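Nisin leader peptide-processing serine protease NisP (Lactococcus lactis subsp. lactis, PDB 4MZD) removes the leader peptide during maturation of the lantibiotic nisin, probably acting as a subtilisin-like serine endopeptidase. Local coordinates at residues Asp143-Gln154 with Leu337-Gln347; Phe176-Val186 with Asn478-Val487. One frame throughout, in Å; residues are numbered along the deposited sequence.

Interaction 1 (Asp143-Gln154 with Leu337-Gln347); sequences DKMGHGTEVAGQ and LFTTTNTGWYQ
Three consecutive threonines, Thr339, Thr340 and Thr341, grip the helix that starts at His147. The tight part lies where the helix crosses strand 337-340, with segment axes 6.3 Å apart. Thr339 OG1 donates to Glu150 O over 2.9 Å, in the carbonyl plane and on a lone pair. The same hydroxyl accepts from Gln154 NE2 at 3.1 Å. The Gln154 chain bends at chi2 (-65°), which turns its amide back toward the strand, while OE1 is bonded to Lys358. Thr340 OG1 donates to Thr149 O at 2.8 Å. That carbonyl also takes the helical bond from Gly153 N on the opposite face of its plane. With no side chain at Gly153, Thr340 OG1 can come within 3.2 Å of its CA. Beside this, Glu150 lies alongside Thr341, pointing the same way. Thr341 OG1 donates to Glu150 OE2 over 2.7 Å. The exposed Gln347 flanks this carboxylate.

The Asn342 end is more open to solvent, with Asn342 and Lys144 partly exposed. Asn342 ND2 donates to Asp143 O at 3.0 Å. The bond is nearly straight (173°) but comes from above the carbonyl plane. Water 1 accepts from the same ND2 and donates to Lys144 O. Beside Asn342 CB, the buried Asp143 carboxylate holds the start of the helix. OD1 accepts from Met145 N, an Asx turn, and from Gly146 N; OD2 accepts from Thr149 N and OG1. The arrangement fits the subtilisin-like fold, in which the helix bearing the predicted charge-relay histidine, His147, packs on the hairpin that precedes the predicted catalytic serine, Ser353.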
loop_
_atom_site.group_PDB
_atom_site.type_symbol
_atom_site.label_atom_id
_atom_site.label_comp_id
_atom_site.label_asym_id
_atom_site.label_seq_id
_atom_site.Cartn_x
_atom_site.Cartn_y
_atom_site.Cartn_z
ATOM N N ASP A 143 -8.514 -13.887 4.022
ATOM C CA ASP A 143 -8.945 -12.627 3.431
ATOM C C ASP A 143 -10.434 -12.690 3.106
ATOM O O ASP A 143 -10.845 -13.378 2.165
ATOM C CB ASP A 143 -8.129 -12.374 2.165
ATOM C CG ASP A 143 -8.470 -11.070 1.486
ATOM O OD1 ASP A 143 -9.214 -10.244 2.064
ATOM O OD2 ASP A 143 -7.971 -10.867 0.361
ATOM N N LYS A 144 -11.234 -11.965 3.885
ATOM C CA LYS A 144 -12.681 -11.919 3.683
ATOM C C LYS A 144 -13.093 -10.857 2.658
ATOM O O LYS A 144 -14.237 -10.832 2.208
ATOM C CB LYS A 144 -13.392 -11.618 5.009
ATOM C CG LYS A 144 -13.186 -12.638 6.123
ATOM C CD LYS A 144 -13.998 -12.227 7.355
ATOM C CE LYS A 144 -13.992 -13.286 8.457
ATOM N NZ LYS A 144 -12.872 -13.125 9.434
ATOM N N MET A 145 -12.169 -9.965 2.316
ATOM C CA MET A 145 -12.465 -8.793 1.495
ATOM C C MET A 145 -12.025 -8.962 0.045
ATOM O O MET A 145 -12.791 -8.707 -0.887
ATOM C CB MET A 145 -11.781 -7.555 2.087
ATOM C CG MET A 145 -12.391 -7.043 3.384
ATOM S SD MET A 145 -11.607 -5.537 4.058
ATOM C CE MET A 145 -11.040 -4.770 2.559
ATOM N N GLY A 146 -10.773 -9.373 -0.129
ATOM C CA GLY A 146 -10.148 -9.452 -1.436
ATOM C C GLY A 146 -8.936 -8.547 -1.518
ATOM O O GLY A 146 -7.965 -8.848 -2.210
ATOM N N HIS A 147 -8.986 -7.433 -0.788
ATOM C CA HIS A 147 -7.983 -6.394 -0.913
ATOM C C HIS A 147 -6.568 -6.911 -0.637
ATOM O O HIS A 147 -5.637 -6.641 -1.395
ATOM C CB HIS A 147 -8.328 -5.237 0.023
ATOM C CG HIS A 147 -7.511 -4.015 -0.218
ATOM N ND1 HIS A 147 -6.366 -3.736 0.493
ATOM C CD2 HIS A 147 -7.662 -3.004 -1.104
ATOM C CE1 HIS A 147 -5.852 -2.598 0.064
ATOM N NE2 HIS A 147 -6.616 -2.137 -0.909
ATOM N N GLY A 148 -6.403 -7.657 0.451
ATOM C CA GLY A 148 -5.088 -8.151 0.818
ATOM C C GLY A 148 -4.506 -9.103 -0.210
ATOM O O GLY A 148 -3.294 -9.125 -0.446
ATOM N N THR A 149 -5.365 -9.916 -0.807
ATOM C CA THR A 149 -4.937 -10.843 -1.847
ATOM C C THR A 149 -4.546 -10.081 -3.116
ATOM O O THR A 149 -3.574 -10.438 -3.804
ATOM C CB THR A 149 -6.043 -11.884 -2.123
ATOM O OG1 THR A 149 -6.327 -12.594 -0.911
ATOM C CG2 THR A 149 -5.631 -12.882 -3.196
ATOM N N GLU A 150 -5.291 -9.016 -3.407
ATOM C CA GLU A 150 -5.033 -8.159 -4.560
ATOM C C GLU A 150 -3.688 -7.436 -4.411
ATOM O O GLU A 150 -2.904 -7.352 -5.368
ATOM C CB GLU A 150 -6.205 -7.184 -4.736
ATOM C CG GLU A 150 -7.493 -7.896 -5.141
ATOM C CD GLU A 150 -8.768 -7.171 -4.770
ATOM O OE1 GLU A 150 -8.713 -6.011 -4.315
ATOM O OE2 GLU A 150 -9.846 -7.787 -4.943
ATOM N N VAL A 151 -3.422 -6.938 -3.207
ATOM C CA VAL A 151 -2.152 -6.304 -2.893
ATOM C C VAL A 151 -1.007 -7.328 -2.967
ATOM O O VAL A 151 0.040 -7.057 -3.562
ATOM C CB VAL A 151 -2.217 -5.656 -1.493
ATOM C CG1 VAL A 151 -0.838 -5.250 -0.997
ATOM C CG2 VAL A 151 -3.155 -4.459 -1.520
ATOM N N ALA A 152 -1.212 -8.508 -2.381
ATOM C CA ALA A 152 -0.163 -9.526 -2.386
ATOM C C ALA A 152 0.266 -9.901 -3.799
ATOM O O ALA A 152 1.458 -10.079 -4.054
ATOM C CB ALA A 152 -0.605 -10.759 -1.628
ATOM N N GLY A 153 -0.691 -10.021 -4.714
ATOM C CA GLY A 153 -0.354 -10.379 -6.079
ATOM C C GLY A 153 0.595 -9.379 -6.719
ATOM O O GLY A 153 1.491 -9.763 -7.484
ATOM N N GLN A 154 0.408 -8.096 -6.413
ATOM C CA GLN A 154 1.274 -7.064 -6.963
ATOM C C GLN A 154 2.720 -7.224 -6.508
ATOM O O GLN A 154 3.645 -6.830 -7.224
ATOM C CB GLN A 154 0.766 -5.673 -6.581
ATOM C CG GLN A 154 -0.575 -5.353 -7.194
ATOM C CD GLN A 154 -0.477 -5.283 -8.688
ATOM O OE1 GLN A 154 0.156 -4.377 -9.225
ATOM N NE2 GLN A 154 -1.049 -6.276 -9.377
ATOM N N LEU A 337 -6.199 -2.216 -13.173
ATOM C CA LEU A 337 -5.135 -3.194 -13.245
ATOM C C LEU A 337 -5.595 -4.568 -12.769
ATOM O O LEU A 337 -6.454 -4.724 -11.899
ATOM C CB LEU A 337 -3.862 -2.706 -12.568
ATOM C CG LEU A 337 -4.003 -2.449 -11.082
ATOM C CD1 LEU A 337 -3.469 -3.625 -10.303
ATOM C CD2 LEU A 337 -3.242 -1.186 -10.680
ATOM N N PHE A 338 -5.013 -5.571 -13.394
ATOM C CA PHE A 338 -5.444 -6.950 -13.259
ATOM C C PHE A 338 -4.602 -7.626 -12.186
ATOM O O PHE A 338 -3.378 -7.660 -12.283
ATOM C CB PHE A 338 -5.214 -7.613 -14.616
ATOM C CG PHE A 338 -5.870 -8.943 -14.784
ATOM C CD1 PHE A 338 -7.239 -9.053 -14.921
ATOM C CD2 PHE A 338 -5.098 -10.083 -14.863
ATOM C CE1 PHE A 338 -7.825 -10.297 -15.116
ATOM C CE2 PHE A 338 -5.674 -11.323 -15.052
ATOM C CZ PHE A 338 -7.036 -11.429 -15.192
ATOM N N THR A 339 -5.251 -8.161 -11.160
ATOM C CA THR A 339 -4.513 -8.758 -10.061
ATOM C C THR A 339 -5.245 -9.971 -9.477
ATOM O O THR A 339 -6.396 -10.262 -9.829
ATOM C CB THR A 339 -4.183 -7.714 -8.987
ATOM O OG1 THR A 339 -3.152 -8.224 -8.132
ATOM C CG2 THR A 339 -5.414 -7.353 -8.187
ATOM N N THR A 340 -4.544 -10.695 -8.611
ATOM C CA THR A 340 -5.094 -11.851 -7.914
ATOM C C THR A 340 -6.158 -11.436 -6.909
ATOM O O THR A 340 -6.015 -10.407 -6.262
ATOM C CB THR A 340 -3.975 -12.568 -7.141
ATOM O OG1 THR A 340 -3.249 -11.612 -6.368
ATOM C CG2 THR A 340 -2.987 -13.224 -8.093
ATOM N N THR A 341 -7.211 -12.229 -6.748
ATOM C CA THR A 341 -8.177 -11.922 -5.698
ATOM C C THR A 341 -8.656 -13.181 -4.962
ATOM O O THR A 341 -8.267 -14.304 -5.306
ATOM C CB THR A 341 -9.324 -11.028 -6.213
ATOM O OG1 THR A 341 -10.060 -10.499 -5.101
ATOM C CG2 THR A 341 -10.236 -11.801 -7.143
ATOM N N ASN A 342 -9.478 -12.986 -3.932
ATOM C CA ASN A 342 -9.795 -14.056 -2.986
ATOM C C ASN A 342 -10.861 -15.040 -3.467
ATOM O O ASN A 342 -11.352 -15.862 -2.691
ATOM C CB ASN A 342 -10.146 -13.489 -1.608
ATOM C CG ASN A 342 -11.476 -12.791 -1.600
ATOM O OD1 ASN A 342 -12.001 -12.444 -2.650
ATOM N ND2 ASN A 342 -12.033 -12.578 -0.416
ATOM N N THR A 343 -11.181 -14.979 -4.753
ATOM C CA THR A 343 -11.983 -16.005 -5.399
ATOM C C THR A 343 -11.115 -17.173 -5.868
ATOM O O THR A 343 -11.633 -18.206 -6.281
ATOM C CB THR A 343 -12.632 -15.438 -6.660
ATOM O OG1 THR A 343 -11.600 -14.920 -7.510
ATOM C CG2 THR A 343 -13.629 -14.331 -6.318
ATOM N N GLY A 344 -9.798 -16.989 -5.845
ATOM C CA GLY A 344 -8.873 -17.926 -6.455
ATOM C C GLY A 344 -8.518 -17.533 -7.877
ATOM O O GLY A 344 -7.694 -18.186 -8.516
ATOM N N TRP A 345 -9.123 -16.447 -8.361
ATOM C CA TRP A 345 -8.913 -15.998 -9.730
ATOM C C TRP A 345 -8.440 -14.538 -9.730
ATOM O O TRP A 345 -7.537 -14.204 -8.962
ATOM C CB TRP A 345 -10.170 -16.252 -10.570
ATOM C CG TRP A 345 -10.587 -17.707 -10.482
ATOM C CD1 TRP A 345 -11.647 -18.226 -9.790
ATOM C CD2 TRP A 345 -9.914 -18.825 -11.073
ATOM N NE1 TRP A 345 -11.684 -19.593 -9.936
ATOM C CE2 TRP A 345 -10.630 -19.985 -10.716
ATOM C CE3 TRP A 345 -8.779 -18.955 -11.876
ATOM C CZ2 TRP A 345 -10.248 -21.257 -11.138
ATOM C CZ3 TRP A 345 -8.402 -20.217 -12.292
ATOM C CH2 TRP A 345 -9.132 -21.350 -11.920
ATOM N N TYR A 346 -9.043 -13.681 -10.554
ATOM C CA TYR A 346 -8.499 -12.348 -10.822
ATOM C C TYR A 346 -9.590 -11.299 -10.852
ATOM O O TYR A 346 -10.766 -11.614 -11.008
ATOM C CB TYR A 346 -7.712 -12.352 -12.143
ATOM C CG TYR A 346 -6.706 -13.466 -12.118
ATOM C CD1 TYR A 346 -5.452 -13.269 -11.563
ATOM C CD2 TYR A 346 -7.035 -14.742 -12.561
ATOM C CE1 TYR A 346 -4.539 -14.297 -11.474
ATOM C CE2 TYR A 346 -6.130 -15.780 -12.468
ATOM C CZ TYR A 346 -4.884 -15.557 -11.915
ATOM O OH TYR A 346 -3.984 -16.593 -11.811
ATOM N N GLN A 347 -9.183 -10.043 -10.721
ATOM C CA GLN A 347 -10.108 -8.928 -10.777
ATOM C C GLN A 347 -9.361 -7.681 -11.214
ATOM O O GLN A 347 -8.174 -7.528 -10.925
ATOM C CB GLN A 347 -10.710 -8.705 -9.388
ATOM C CG GLN A 347 -11.689 -7.564 -9.281
ATOM C CD GLN A 347 -12.425 -7.574 -7.962
ATOM O OE1 GLN A 347 -12.669 -8.634 -7.383
ATOM N NE2 GLN A 347 -12.777 -6.394 -7.472
HETATM O O HOH W 1 -14.788 -11.509 -0.358
HETATM O O HOH W 2 -0.949 -6.295 -12.368
#

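Interaction 2 (Phe176-Val186 with Asn478-Val487); sequences FGENLSKSEWV and NRNSRGAVSV
Ser181 and Val485 form a single antiparallel bridge, a hydrogen-bonded pair. Ser181 N donates to Val485 O over 2.8 Å, and Val485 N returns the bond to Ser181 O over 2.9 Å.

Leu180 CB lies 3.7 Å from Val485 O. CG stands anti to the carbonyl carbon (chi1 -61°), and the side chain then forks between two parts of the 478-487 segment. CD1 meets the Ala484 methyl. CD2 touches Arg479 CG at 3.4 Å, where the two side chains cross at about a right angle. It also meets Val485 O at 3.6 Å and reaches Ser486 CB.

Val485 points toward the 176-186 segment. Its CG1 meets Ser181 CB and Phe176 CZ, and its CG2 lies against the backbone at Ser183 N. Val186 and Tyr228 of helix 222-238 also touch this valine. The Phe176 ring is sandwiched: Ser181 CB lies over one face and Val487 CG1 over the other. The latter is a CH-pi contact, 3.8 Å from the ring centroid and 17° off its normal. Val487 thus lies between this ring face and His147.

Waters fill in where direct bonds stop. Water 3 joins Asn179 O to Val487 N, and water 5 joins Ser183 N to Gly483 O. Lys182 NZ reaches Arg482 O through water 4 and forms a salt bridge with Asp128. Ser486 pairs through its backbone with Gly206. The tail therefore runs as a strand between segment 176-186 and strand 200-210, as substrates do in subtilases. With Arg488 last, Val485 and Val487 would correspond to P4 and P2, consistent with a bound cleavage product.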
loop_
_atom_site.group_PDB
_atom_site.type_symbol
_atom_site.label_atom_id
_atom_site.label_comp_id
_atom_site.label_asym_id
_atom_site.label_seq_id
_atom_site.Cartn_x
_atom_site.Cartn_y
_atom_site.Cartn_z
ATOM N N PHE A 176 -7.809 -5.988 8.812
ATOM C CA PHE A 176 -9.190 -5.742 8.407
ATOM C C PHE A 176 -9.972 -7.035 8.476
ATOM O O PHE A 176 -9.446 -8.109 8.161
ATOM C CB PHE A 176 -9.297 -5.245 6.962
ATOM C CG PHE A 176 -8.748 -3.867 6.737
ATOM C CD1 PHE A 176 -9.564 -2.748 6.841
ATOM C CD2 PHE A 176 -7.416 -3.690 6.406
ATOM C CE1 PHE A 176 -9.060 -1.482 6.616
ATOM C CE2 PHE A 176 -6.900 -2.430 6.198
ATOM C CZ PHE A 176 -7.726 -1.321 6.296
ATOM N N GLY A 177 -11.240 -6.905 8.856
ATOM C CA GLY A 177 -12.223 -7.955 8.692
ATOM C C GLY A 177 -12.907 -7.730 7.359
ATOM O O GLY A 177 -12.389 -8.110 6.314
ATOM N N GLU A 178 -14.062 -7.072 7.387
ATOM C CA GLU A 178 -14.765 -6.762 6.151
ATOM C C GLU A 178 -14.967 -5.272 5.916
ATOM O O GLU A 178 -15.501 -4.880 4.875
ATOM C CB GLU A 178 -16.103 -7.492 6.095
ATOM C CG GLU A 178 -15.952 -8.982 5.974
ATOM C CD GLU A 178 -17.285 -9.668 5.880
ATOM O OE1 GLU A 178 -18.048 -9.620 6.868
ATOM O OE2 GLU A 178 -17.583 -10.238 4.811
ATOM N N ASN A 179 -14.554 -4.433 6.858
ATOM C CA ASN A 179 -14.759 -3.005 6.642
ATOM C C ASN A 179 -13.581 -2.119 7.028
ATOM O O ASN A 179 -12.641 -1.977 6.251
ATOM C CB ASN A 179 -16.087 -2.509 7.243
ATOM C CG ASN A 179 -16.108 -2.549 8.765
ATOM O OD1 ASN A 179 -15.777 -3.562 9.375
ATOM N ND2 ASN A 179 -16.499 -1.432 9.385
ATOM N N LEU A 180 -13.637 -1.509 8.208
ATOM C CA LEU A 180 -12.624 -0.542 8.614
ATOM C C LEU A 180 -11.639 -1.127 9.630
ATOM O O LEU A 180 -11.838 -2.221 10.169
ATOM C CB LEU A 180 -13.294 0.724 9.144
ATOM C CG LEU A 180 -14.179 1.438 8.116
ATOM C CD1 LEU A 180 -15.071 2.467 8.787
ATOM C CD2 LEU A 180 -13.323 2.080 7.028
ATOM N N SER A 181 -10.573 -0.378 9.882
ATOM C CA SER A 181 -9.537 -0.791 10.812
ATOM C C SER A 181 -9.241 0.344 11.790
ATOM O O SER A 181 -9.884 1.393 11.754
ATOM C CB SER A 181 -8.291 -1.234 10.031
ATOM O OG SER A 181 -7.255 -1.690 10.884
ATOM N N LYS A 182 -8.285 0.103 12.680
ATOM C CA LYS A 182 -7.919 1.054 13.733
ATOM C C LYS A 182 -6.409 1.203 13.786
ATOM O O LYS A 182 -5.680 0.240 13.550
ATOM C CB LYS A 182 -8.404 0.564 15.102
ATOM C CG LYS A 182 -9.911 0.486 15.259
ATOM C CD LYS A 182 -10.533 1.861 15.434
ATOM C CE LYS A 182 -11.970 1.750 15.913
ATOM N NZ LYS A 182 -12.572 3.091 16.136
ATOM N N SER A 183 -5.934 2.398 14.129
ATOM C CA SER A 183 -4.498 2.617 14.220
ATOM C C SER A 183 -3.857 1.739 15.290
ATOM O O SER A 183 -2.711 1.337 15.150
ATOM C CB SER A 183 -4.170 4.091 14.469
ATOM O OG SER A 183 -4.672 4.524 15.717
ATOM N N GLU A 184 -4.583 1.444 16.365
ATOM C CA GLU A 184 -4.034 0.563 17.392
ATOM C C GLU A 184 -3.660 -0.793 16.793
ATOM O O GLU A 184 -2.627 -1.368 17.134
ATOM C CB GLU A 184 -5.020 0.387 18.552
ATOM C CG GLU A 184 -4.422 -0.232 19.816
ATOM C CD GLU A 184 -4.475 -1.753 19.841
ATOM O OE1 GLU A 184 -5.221 -2.354 19.037
ATOM O OE2 GLU A 184 -3.774 -2.356 20.686
ATOM N N TRP A 185 -4.504 -1.304 15.902
ATOM C CA TRP A 185 -4.239 -2.606 15.299
ATOM C C TRP A 185 -3.079 -2.507 14.310
ATOM O O TRP A 185 -2.208 -3.379 14.270
ATOM C CB TRP A 185 -5.461 -3.165 14.574
ATOM C CG TRP A 185 -6.801 -3.025 15.221
ATOM C CD1 TRP A 185 -7.099 -2.606 16.493
ATOM C CD2 TRP A 185 -8.045 -3.286 14.577
ATOM N NE1 TRP A 185 -8.467 -2.605 16.671
ATOM C CE2 TRP A 185 -9.067 -3.012 15.505
ATOM C CE3 TRP A 185 -8.394 -3.735 13.296
ATOM C CZ2 TRP A 185 -10.416 -3.164 15.187
ATOM C CZ3 TRP A 185 -9.729 -3.889 12.982
ATOM C CH2 TRP A 185 -10.725 -3.595 13.920
ATOM N N VAL A 186 -3.072 -1.444 13.513
ATOM C CA VAL A 186 -2.014 -1.245 12.533
ATOM C C VAL A 186 -0.655 -1.083 13.211
ATOM O O VAL A 186 0.338 -1.667 12.768
ATOM C CB VAL A 186 -2.323 -0.059 11.595
ATOM C CG1 VAL A 186 -1.167 0.199 10.643
ATOM C CG2 VAL A 186 -3.606 -0.311 10.819
ATOM N N ASN A 478 -18.429 7.403 9.466
ATOM C CA ASN A 478 -18.096 7.141 8.075
ATOM C C ASN A 478 -16.645 6.679 7.914
ATOM O O ASN A 478 -15.903 6.581 8.894
ATOM C CB ASN A 478 -18.353 8.401 7.248
ATOM C CG ASN A 478 -17.543 9.590 7.737
ATOM O OD1 ASN A 478 -16.374 9.738 7.383
ATOM N ND2 ASN A 478 -18.155 10.438 8.558
ATOM N N ARG A 479 -16.247 6.400 6.676
ATOM C CA ARG A 479 -14.911 5.885 6.379
ATOM C C ARG A 479 -13.805 6.856 6.782
ATOM O O ARG A 479 -12.654 6.459 7.000
ATOM C CB ARG A 479 -14.786 5.582 4.885
ATOM C CG ARG A 479 -14.286 4.187 4.571
ATOM C CD ARG A 479 -14.096 3.980 3.076
ATOM N NE ARG A 479 -12.861 4.587 2.595
ATOM C CZ ARG A 479 -12.781 5.792 2.041
ATOM N NH1 ARG A 479 -13.872 6.526 1.882
ATOM N NH2 ARG A 479 -11.607 6.258 1.639
ATOM N N ASN A 480 -14.159 8.132 6.864
ATOM C CA ASN A 480 -13.217 9.174 7.243
ATOM C C ASN A 480 -13.453 9.720 8.646
ATOM O O ASN A 480 -12.903 10.754 8.997
ATOM C CB ASN A 480 -13.243 10.320 6.227
ATOM C CG ASN A 480 -12.653 9.929 4.890
ATOM O OD1 ASN A 480 -13.350 9.908 3.872
ATOM N ND2 ASN A 480 -11.367 9.619 4.882
ATOM N N SER A 481 -14.251 9.029 9.461
ATOM C CA SER A 481 -14.412 9.439 10.858
ATOM C C SER A 481 -13.094 9.322 11.601
ATOM O O SER A 481 -12.242 8.519 11.225
ATOM C CB SER A 481 -15.454 8.577 11.571
ATOM O OG SER A 481 -16.746 8.810 11.059
ATOM N N ARG A 482 -12.928 10.105 12.664
ATOM C CA ARG A 482 -11.720 10.003 13.466
ATOM C C ARG A 482 -11.497 8.562 13.885
ATOM O O ARG A 482 -12.416 7.894 14.367
ATOM C CB ARG A 482 -11.824 10.885 14.704
ATOM C CG ARG A 482 -11.973 12.349 14.386
ATOM C CD ARG A 482 -12.273 13.130 15.646
ATOM N NE ARG A 482 -11.151 13.113 16.575
ATOM C CZ ARG A 482 -11.213 13.587 17.815
ATOM N NH1 ARG A 482 -12.355 14.093 18.274
ATOM N NH2 ARG A 482 -10.141 13.549 18.597
ATOM N N GLY A 483 -10.269 8.092 13.706
ATOM C CA GLY A 483 -9.889 6.767 14.149
ATOM C C GLY A 483 -10.124 5.655 13.142
ATOM O O GLY A 483 -9.670 4.535 13.363
ATOM N N ALA A 484 -10.822 5.942 12.044
ATOM C CA ALA A 484 -11.120 4.900 11.055
ATOM C C ALA A 484 -10.008 4.771 10.019
ATOM O O ALA A 484 -9.746 5.700 9.254
ATOM C CB ALA A 484 -12.444 5.179 10.367
ATOM N N VAL A 485 -9.363 3.607 9.985
ATOM C CA VAL A 485 -8.378 3.295 8.956
ATOM C C VAL A 485 -9.104 2.594 7.817
ATOM O O VAL A 485 -9.924 1.700 8.054
ATOM C CB VAL A 485 -7.269 2.387 9.516
ATOM C CG1 VAL A 485 -6.332 1.916 8.412
ATOM C CG2 VAL A 485 -6.498 3.117 10.601
ATOM N N SER A 486 -8.828 3.007 6.587
ATOM C CA SER A 486 -9.475 2.391 5.442
ATOM C C SER A 486 -8.449 1.935 4.427
ATOM O O SER A 486 -7.341 2.469 4.356
ATOM C CB SER A 486 -10.493 3.344 4.803
ATOM O OG SER A 486 -9.913 4.568 4.405
ATOM N N VAL A 487 -8.818 0.935 3.634
ATOM C CA VAL A 487 -7.945 0.517 2.558
ATOM C C VAL A 487 -7.806 1.644 1.547
ATOM O O VAL A 487 -8.741 2.420 1.335
ATOM C CB VAL A 487 -8.451 -0.769 1.853
ATOM C CG1 VAL A 487 -8.480 -1.940 2.828
ATOM C CG2 VAL A 487 -9.822 -0.557 1.189
HETATM O O HOH W 3 -11.509 0.021 4.288
HETATM O O HOH W 4 -13.153 5.137 14.270
HETATM O O HOH W 5 -7.827 4.270 15.235
#

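The segments alternate along the chain: 143-154, 176-186, 337-347, then 478-487. The two contacts have centres 20 Å apart and meet beside the predicted charge-relay residues. Helix 147-156, of interaction 1, leads into strand 169-174 of the central sheet, and segment 176-186 follows that strand. Strand 486-487, of interaction 2, adds to the same sheet by pairing antiparallel with strand 200-210. Packing joins the contacts: His147 NE2 lies 3.6 Å from Val487 CB, and Met145 SD 3.7 Å from Phe176 CB. Arg488, the last residue, bonds His147 through its terminal carboxylate. Interaction 1 belongs to the catalytic framework. The tail of interaction 2, joined through unmodelled residues 408-475, lies in the active-site cleft, consistent with C-terminal autocleavage.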